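Local coordinates for polysaccharide deacetylase-like protein (Bacillus anthracis, PDB 4V33) that probably removes acetyl groups from a cell-wall polysaccharide with a bound zinc ion, and is required for osmotic stability and cell-shape maintenance, at residues T183-T186 and F187-G191; N213-H216 and V217-L221; E334-E337 and L338-M341. All coordinates share one frame; numbering follows the deposited sequence.

Contact 1: residues T183-T186 and F187-G191; sequences TLLT and FERWG. With EDO (1,2-ethanediol), chain G.
Thr186 turns its hydroxyl onto the carboxylate of Glu188, two residues on, and OG1 donates a short hydrogen bond of 2.6 Å to Glu188 OE1. The oxygen is met nearly along its C-O axis. Two torsions bring the groups together: OG1 of Thr186 sits between its own backbone N and carbonyl carbon (chi1 55°), and the Glu188 chain bends at chi2 (86°), bringing the carboxylate back toward Thr186. The other carboxylate oxygen, OE2, is held by Ser260 OG, which should fix the rotation of the group. A small hydroxyl suits this buried corner, where the side chain of Thr186 also lies against Val229 and Thr231.

The main chain makes the next link, Arg189 N to Thr186 O at 2.9 Å, and Trp190 N follows with a bond to Phe187 O. Beyond this turn the arginine runs back toward the strand, crossing Leu185 at about a right angle. Methyl CD2 of Leu185 lies over one face of the guanidinium, 3.6 Å from Arg189 NH1. Leucine serves well here, since its branched end can cover a flat cation while the polar rim stays available: NE forms a salt bridge with Asp192. Phe187 turns away to stack on Phe320. At the strand, Leu184 N donates to O2 of a 1,2-ethanediol, probably from the crystallisation liquor, at 2.8 Å.

Successive i to i+3 bonds mark a 3-10 turn following strand 183-185, which belongs to a parallel sheet consistent with the polysaccharide deacetylase fold.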
loop_
_atom_site.group_PDB
_atom_site.type_symbol
_atom_site.label_atom_id
_atom_site.label_comp_id
_atom_site.label_asym_id
_atom_site.label_seq_id
_atom_site.Cartn_x
_atom_site.Cartn_y
_atom_site.Cartn_z
ATOM N N THR A 183 -8.477 3.497 0.146
ATOM C CA THR A 183 -8.302 2.601 -0.987
ATOM C C THR A 183 -7.571 1.352 -0.506
ATOM O O THR A 183 -6.385 1.396 -0.155
ATOM C CB THR A 183 -7.493 3.259 -2.134
ATOM O OG1 THR A 183 -8.106 4.493 -2.516
ATOM C CG2 THR A 183 -7.433 2.331 -3.345
ATOM N N LEU A 184 -8.294 0.240 -0.464
ATOM C CA LEU A 184 -7.696 -1.021 -0.028
ATOM C C LEU A 184 -6.821 -1.575 -1.145
ATOM O O LEU A 184 -7.221 -1.591 -2.315
ATOM C CB LEU A 184 -8.783 -2.024 0.370
ATOM C CG LEU A 184 -9.392 -1.855 1.774
ATOM C CD1 LEU A 184 -10.140 -0.528 1.967
ATOM C CD2 LEU A 184 -10.315 -3.028 2.091
ATOM N N LEU A 185 -5.617 -1.998 -0.775
ATOM C CA LEU A 185 -4.643 -2.508 -1.728
ATOM C C LEU A 185 -4.067 -3.834 -1.272
ATOM O O LEU A 185 -4.155 -4.201 -0.096
ATOM C CB LEU A 185 -3.480 -1.525 -1.895
ATOM C CG LEU A 185 -3.808 -0.148 -2.466
ATOM C CD1 LEU A 185 -2.551 0.713 -2.471
ATOM C CD2 LEU A 185 -4.397 -0.263 -3.870
ATOM N N THR A 186 -3.471 -4.543 -2.225
ATOM C CA THR A 186 -2.646 -5.716 -1.938
ATOM C C THR A 186 -1.294 -5.490 -2.602
ATOM O O THR A 186 -1.130 -4.527 -3.346
ATOM C CB THR A 186 -3.292 -7.020 -2.453
ATOM O OG1 THR A 186 -3.582 -6.908 -3.856
ATOM C CG2 THR A 186 -4.584 -7.304 -1.696
ATOM N N PHE A 187 -0.321 -6.368 -2.374
ATOM C CA PHE A 187 1.044 -6.078 -2.817
ATOM C C PHE A 187 1.245 -6.083 -4.332
ATOM O O PHE A 187 2.217 -5.524 -4.829
ATOM C CB PHE A 187 2.061 -6.980 -2.092
ATOM C CG PHE A 187 2.230 -6.612 -0.652
ATOM C CD1 PHE A 187 2.945 -5.472 -0.300
ATOM C CD2 PHE A 187 1.619 -7.358 0.352
ATOM C CE1 PHE A 187 3.077 -5.096 1.022
ATOM C CE2 PHE A 187 1.745 -6.986 1.685
ATOM C CZ PHE A 187 2.474 -5.854 2.022
ATOM N N GLU A 188 0.307 -6.677 -5.061
ATOM C CA GLU A 188 0.316 -6.581 -6.519
ATOM C C GLU A 188 0.176 -5.132 -6.997
ATOM O O GLU A 188 0.538 -4.812 -8.132
ATOM C CB GLU A 188 -0.807 -7.422 -7.124
ATOM C CG GLU A 188 -0.670 -8.909 -6.870
ATOM C CD GLU A 188 -1.272 -9.353 -5.548
ATOM O OE1 GLU A 188 -1.703 -8.492 -4.746
ATOM O OE2 GLU A 188 -1.329 -10.582 -5.330
ATOM N N ARG A 189 -0.345 -4.265 -6.132
ATOM C CA ARG A 189 -0.500 -2.850 -6.465
ATOM C C ARG A 189 0.394 -1.972 -5.606
ATOM O O ARG A 189 0.046 -0.825 -5.327
ATOM C CB ARG A 189 -1.956 -2.417 -6.309
ATOM C CG ARG A 189 -2.868 -2.961 -7.390
ATOM C CD ARG A 189 -4.264 -2.364 -7.229
ATOM N NE ARG A 189 -4.291 -0.948 -7.580
ATOM C CZ ARG A 189 -5.342 -0.156 -7.392
ATOM N NH1 ARG A 189 -6.448 -0.636 -6.837
ATOM N NH2 ARG A 189 -5.292 1.117 -7.766
ATOM N N TRP A 190 1.540 -2.501 -5.176
ATOM C CA TRP A 190 2.477 -1.699 -4.393
ATOM C C TRP A 190 2.860 -0.416 -5.135
ATOM O O TRP A 190 3.020 0.649 -4.526
ATOM C CB TRP A 190 3.750 -2.491 -4.054
ATOM C CG TRP A 190 4.640 -1.709 -3.152
ATOM C CD1 TRP A 190 5.854 -1.162 -3.457
ATOM C CD2 TRP A 190 4.361 -1.348 -1.802
ATOM N NE1 TRP A 190 6.349 -0.483 -2.367
ATOM C CE2 TRP A 190 5.451 -0.584 -1.338
ATOM C CE3 TRP A 190 3.290 -1.594 -0.934
ATOM C CZ2 TRP A 190 5.503 -0.069 -0.046
ATOM C CZ3 TRP A 190 3.340 -1.082 0.345
ATOM C CH2 TRP A 190 4.441 -0.328 0.778
ATOM N N GLY A 191 2.989 -0.526 -6.453
ATOM C CA GLY A 191 3.344 0.611 -7.285
ATOM C C GLY A 191 2.301 1.716 -7.316
ATOM O O GLY A 191 2.553 2.778 -7.885
HETATM C C1 EDO G . -12.289 1.728 -2.428
HETATM O O1 EDO G . -12.668 1.016 -3.609
HETATM C C2 EDO G . -11.775 0.746 -1.375
HETATM O O2 EDO G . -10.655 0.028 -1.883
#

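Contact 2: residues N213-H216 and V217-L221; sequences NAFH and VLQKL
This is a local, within-helix contact between side chains three and four residues apart on helix 211-221, whose main feature is an amide laid on a phenyl ring. Gln219 follows Phe215 by one turn, and its extended chain brings the carboxamide over one ring face, the planes 18° apart and Gln219 CD 3.5 Å from Phe215 CZ. Gln219 CG adds a CH-pi contact, 4.2 Å from the centroid of the Phe215 ring. Phe215 reaches this position because its own CG is anti to its backbone N (chi1 174°). Glutamine suits the place: its flat amide can stack on the ring and still offer polar atoms at the protein surface. Gln219 OE1 also lies in the plane of the His216 imidazole, at its edge, 3.3 Å from His216 CD2.

The helix is the crossover of a beta-alpha-beta unit between parallel strands 199-206 and 230-234, and its faces differ accordingly. Ala214 and Val217 meet Phe170 of helix 167-179, the small alanine permitting close approach, while Phe215 packs on Met253 of helix 247-255. Lys220, fully extended, carries its ammonium to a salt bridge with Glu171. Four i to i+4 backbone bonds join the segments, among them Gln219 N to Phe215 O at 2.9 Å.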
loop_
_atom_site.group_PDB
_atom_site.type_symbol
_atom_site.label_atom_id
_atom_site.label_comp_id
_atom_site.label_asym_id
_atom_site.label_seq_id
_atom_site.Cartn_x
_atom_site.Cartn_y
_atom_site.Cartn_z
ATOM N N ASN A 213 -15.224 -15.760 7.264
ATOM C CA ASN A 213 -16.126 -14.718 7.770
ATOM C C ASN A 213 -15.720 -13.333 7.280
ATOM O O ASN A 213 -16.578 -12.519 6.924
ATOM C CB ASN A 213 -16.171 -14.712 9.300
ATOM C CG ASN A 213 -16.782 -15.974 9.869
ATOM O OD1 ASN A 213 -17.672 -16.578 9.266
ATOM N ND2 ASN A 213 -16.303 -16.382 11.040
ATOM N N ALA A 214 -14.413 -13.062 7.269
ATOM C CA ALA A 214 -13.911 -11.793 6.752
ATOM C C ALA A 214 -14.215 -11.662 5.266
ATOM O O ALA A 214 -14.651 -10.614 4.804
ATOM C CB ALA A 214 -12.414 -11.661 7.005
ATOM N N PHE A 215 -13.982 -12.742 4.525
ATOM C CA PHE A 215 -14.315 -12.809 3.109
ATOM C C PHE A 215 -15.778 -12.435 2.858
ATOM O O PHE A 215 -16.083 -11.583 2.018
ATOM C CB PHE A 215 -13.998 -14.228 2.610
ATOM C CG PHE A 215 -14.424 -14.504 1.197
ATOM C CD1 PHE A 215 -14.076 -13.649 0.160
ATOM C CD2 PHE A 215 -15.144 -15.654 0.901
ATOM C CE1 PHE A 215 -14.464 -13.918 -1.139
ATOM C CE2 PHE A 215 -15.535 -15.931 -0.402
ATOM C CZ PHE A 215 -15.191 -15.063 -1.423
ATOM N N HIS A 216 -16.683 -13.064 3.595
ATOM C CA HIS A 216 -18.105 -12.792 3.434
ATOM C C HIS A 216 -18.474 -11.349 3.775
ATOM O O HIS A 216 -19.325 -10.756 3.117
ATOM C CB HIS A 216 -18.924 -13.774 4.272
ATOM C CG HIS A 216 -18.794 -15.193 3.821
ATOM N ND1 HIS A 216 -18.909 -16.262 4.682
ATOM C CD2 HIS A 216 -18.562 -15.720 2.596
ATOM C CE1 HIS A 216 -18.746 -17.387 4.008
ATOM N NE2 HIS A 216 -18.533 -17.086 2.740
ATOM N N VAL A 217 -17.834 -10.784 4.796
ATOM C CA VAL A 217 -18.075 -9.387 5.160
ATOM C C VAL A 217 -17.612 -8.470 4.031
ATOM O O VAL A 217 -18.302 -7.518 3.656
ATOM C CB VAL A 217 -17.353 -9.020 6.470
ATOM C CG1 VAL A 217 -17.267 -7.509 6.640
ATOM C CG2 VAL A 217 -18.054 -9.667 7.669
ATOM N N LEU A 218 -16.438 -8.759 3.479
ATOM C CA LEU A 218 -15.936 -7.962 2.364
ATOM C C LEU A 218 -16.817 -8.071 1.108
ATOM O O LEU A 218 -17.034 -7.076 0.402
ATOM C CB LEU A 218 -14.474 -8.310 2.068
ATOM C CG LEU A 218 -13.492 -7.923 3.179
ATOM C CD1 LEU A 218 -12.080 -8.414 2.828
ATOM C CD2 LEU A 218 -13.505 -6.412 3.417
ATOM N N GLN A 219 -17.344 -9.264 0.839
ATOM C CA GLN A 219 -18.286 -9.435 -0.268
ATOM C C GLN A 219 -19.545 -8.593 -0.064
ATOM O O GLN A 219 -20.077 -8.011 -1.009
ATOM C CB GLN A 219 -18.695 -10.898 -0.412
ATOM C CG GLN A 219 -17.626 -11.796 -0.984
ATOM C CD GLN A 219 -18.126 -13.211 -1.159
ATOM O OE1 GLN A 219 -18.512 -13.863 -0.191
ATOM N NE2 GLN A 219 -18.150 -13.683 -2.397
ATOM N N LYS A 220 -20.015 -8.539 1.178
ATOM C CA LYS A 220 -21.206 -7.763 1.499
ATOM C C LYS A 220 -20.974 -6.271 1.267
ATOM O O LYS A 220 -21.805 -5.594 0.660
ATOM C CB LYS A 220 -21.626 -8.008 2.949
ATOM C CG LYS A 220 -22.803 -7.156 3.399
ATOM C CD LYS A 220 -23.101 -7.354 4.875
ATOM C CE LYS A 220 -24.190 -6.388 5.342
ATOM N NZ LYS A 220 -24.467 -6.528 6.797
ATOM N N LEU A 221 -19.841 -5.766 1.748
ATOM C CA LEU A 221 -19.561 -4.334 1.676
ATOM C C LEU A 221 -19.198 -3.883 0.267
ATOM O O LEU A 221 -19.358 -2.711 -0.084
ATOM C CB LEU A 221 -18.453 -3.953 2.663
ATOM C CG LEU A 221 -18.843 -4.093 4.139
ATOM C CD1 LEU A 221 -17.670 -3.762 5.053
ATOM C CD2 LEU A 221 -20.040 -3.215 4.459
#

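Contact 3: residues E334-E337 and L338-M341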
loop_
_atom_site.group_PDB
_atom_site.type_symbol
_atom_site.label_atom_id
_atom_site.label_comp_id
_atom_site.label_asym_id
_atom_site.label_seq_id
_atom_site.Cartn_x
_atom_site.Cartn_y
_atom_site.Cartn_z
ATOM N N GLU A 334 15.252 3.210 2.568
ATOM C CA GLU A 334 16.223 2.538 3.425
ATOM C C GLU A 334 16.446 1.100 2.952
ATOM O O GLU A 334 15.548 0.496 2.365
ATOM C CB GLU A 334 15.767 2.590 4.888
ATOM C CG GLU A 334 15.917 3.979 5.500
ATOM C CD GLU A 334 15.295 4.107 6.878
ATOM O OE1 GLU A 334 14.565 3.190 7.306
ATOM O OE2 GLU A 334 15.538 5.143 7.533
ATOM N N PRO A 335 17.650 0.554 3.194
ATOM C CA PRO A 335 17.994 -0.793 2.726
ATOM C C PRO A 335 17.000 -1.867 3.151
ATOM O O PRO A 335 16.691 -2.003 4.345
ATOM C CB PRO A 335 19.349 -1.053 3.388
ATOM C CG PRO A 335 19.945 0.295 3.536
ATOM C CD PRO A 335 18.800 1.224 3.830
ATOM N N ASP A 336 16.506 -2.622 2.170
ATOM C CA ASP A 336 15.568 -3.721 2.418
ATOM C C ASP A 336 14.317 -3.332 3.220
ATOM O O ASP A 336 13.736 -4.169 3.924
ATOM C CB ASP A 336 16.292 -4.879 3.118
ATOM C CG ASP A 336 17.386 -5.478 2.267
ATOM O OD1 ASP A 336 17.240 -5.478 1.027
ATOM O OD2 ASP A 336 18.393 -5.949 2.834
ATOM N N GLU A 337 13.891 -2.075 3.114
ATOM C CA GLU A 337 12.778 -1.616 3.945
ATOM C C GLU A 337 11.478 -2.366 3.664
ATOM O O GLU A 337 10.638 -2.512 4.549
ATOM C CB GLU A 337 12.570 -0.099 3.820
ATOM C CG GLU A 337 12.108 0.384 2.451
ATOM C CD GLU A 337 11.985 1.895 2.376
ATOM O OE1 GLU A 337 12.221 2.571 3.404
ATOM O OE2 GLU A 337 11.655 2.406 1.284
ATOM N N LEU A 338 11.311 -2.860 2.441
ATOM C CA LEU A 338 10.076 -3.565 2.098
ATOM C C LEU A 338 10.023 -4.965 2.697
ATOM O O LEU A 338 8.972 -5.614 2.667
ATOM C CB LEU A 338 9.886 -3.640 0.580
ATOM C CG LEU A 338 9.888 -2.299 -0.146
ATOM C CD1 LEU A 338 9.855 -2.529 -1.651
ATOM C CD2 LEU A 338 8.700 -1.475 0.306
ATOM N N LEU A 339 11.157 -5.419 3.234
ATOM C CA LEU A 339 11.256 -6.711 3.910
ATOM C C LEU A 339 11.227 -6.539 5.428
ATOM O O LEU A 339 11.500 -7.483 6.172
ATOM C CB LEU A 339 12.557 -7.423 3.502
ATOM C CG LEU A 339 12.693 -7.697 2.000
ATOM C CD1 LEU A 339 14.062 -8.262 1.659
ATOM C CD2 LEU A 339 11.598 -8.644 1.522
ATOM N N LYS A 340 10.919 -5.327 5.882
ATOM C CA LYS A 340 10.898 -5.002 7.305
ATOM C C LYS A 340 9.708 -4.107 7.621
ATOM O O LYS A 340 9.809 -3.178 8.427
ATOM C CB LYS A 340 12.192 -4.289 7.709
ATOM C CG LYS A 340 13.425 -5.160 7.599
ATOM C CD LYS A 340 14.626 -4.499 8.248
ATOM C CE LYS A 340 15.251 -3.470 7.345
ATOM N NZ LYS A 340 16.676 -3.219 7.745
ATOM N N MET A 341 8.578 -4.403 6.990
ATOM C CA MET A 341 7.425 -3.508 7.008
ATOM C C MET A 341 6.625 -3.589 8.312
ATOM O O MET A 341 6.164 -4.661 8.702
ATOM C CB MET A 341 6.531 -3.821 5.799
ATOM C CG MET A 341 5.441 -2.811 5.499
ATOM S SD MET A 341 4.732 -3.088 3.853
ATOM C CE MET A 341 6.101 -2.615 2.799
HETATM O O HOH W 1 16.625 -0.631 6.652
HETATM O O HOH W 2 10.319 -0.592 6.554
#
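Lys340 lays its aliphatic chain back across the carbonyls of the preceding turn, CG 3.8 Å from Asp336 O and CE 3.6 Å from Pro335 O. That turn is a type II beta turn from Glu334 to Glu337, leading straight into a short 3-10 segment ahead of strand 341-345. Proline at the second position supplies the required phi, while Asp336, third, accepts the left-handed backbone (phi 54°) usually filled by glycine or asparagine. Its carboxylate points elsewhere, to a salt bridge between OD1 and Lys315 NZ on helix 308-315.

The main chain then winds tightly: Leu339 N donates to Asp336 O at 2.9 Å and Lys340 N to Glu337 O at 3.1 Å. Glu337 also reaches back, to the first residue of the turn. Its CG lies between the backbone N and the carbonyl carbon (chi1 66°), and the extended remainder brings OE1 to Glu334 N in a weak bond of 3.2 Å. Lys332 N and Gly333 N donate to OE1 and OE2 respectively, so one carboxylate gathers three amides; glutamate has the length and the two acceptors for this. Leu338 and Leu339 supply apolar packing, the first on Phe320 and Phe329, the second on Val311.

The ammonium of Lys340 completes its return through a water: the Lys340 chain bends at chi3 (-80°), NZ donates to that water at 2.8 Å, and the water in turn donates to Pro335 O at 2.7 Å.

In the fold
Contacts 1 and 3 meet although about 150 residues separate them, their centres about 17 Å apart. Trp190 is the main bridge: its CZ2 lies 3.5 Å from Leu338 CD2. In one of the two conformers of Met341, Trp190 CH2 lies 3.5 Å from Met341 CE and Phe187 CE1 3.8 Å from Met341 SD. Phe320 touches Phe187, Trp190 and Leu338. Contact 2 stands apart, its centre about 19 Å from that of contact 1 and about 31 Å from that of contact 3, on the other side of the chain's centre. The zinc ion is bound by Asp206, His264 and His268, none of them in these segments; Asp206 ends strand 199-206, which pairs with strand 183-185 and precedes helix 211-221.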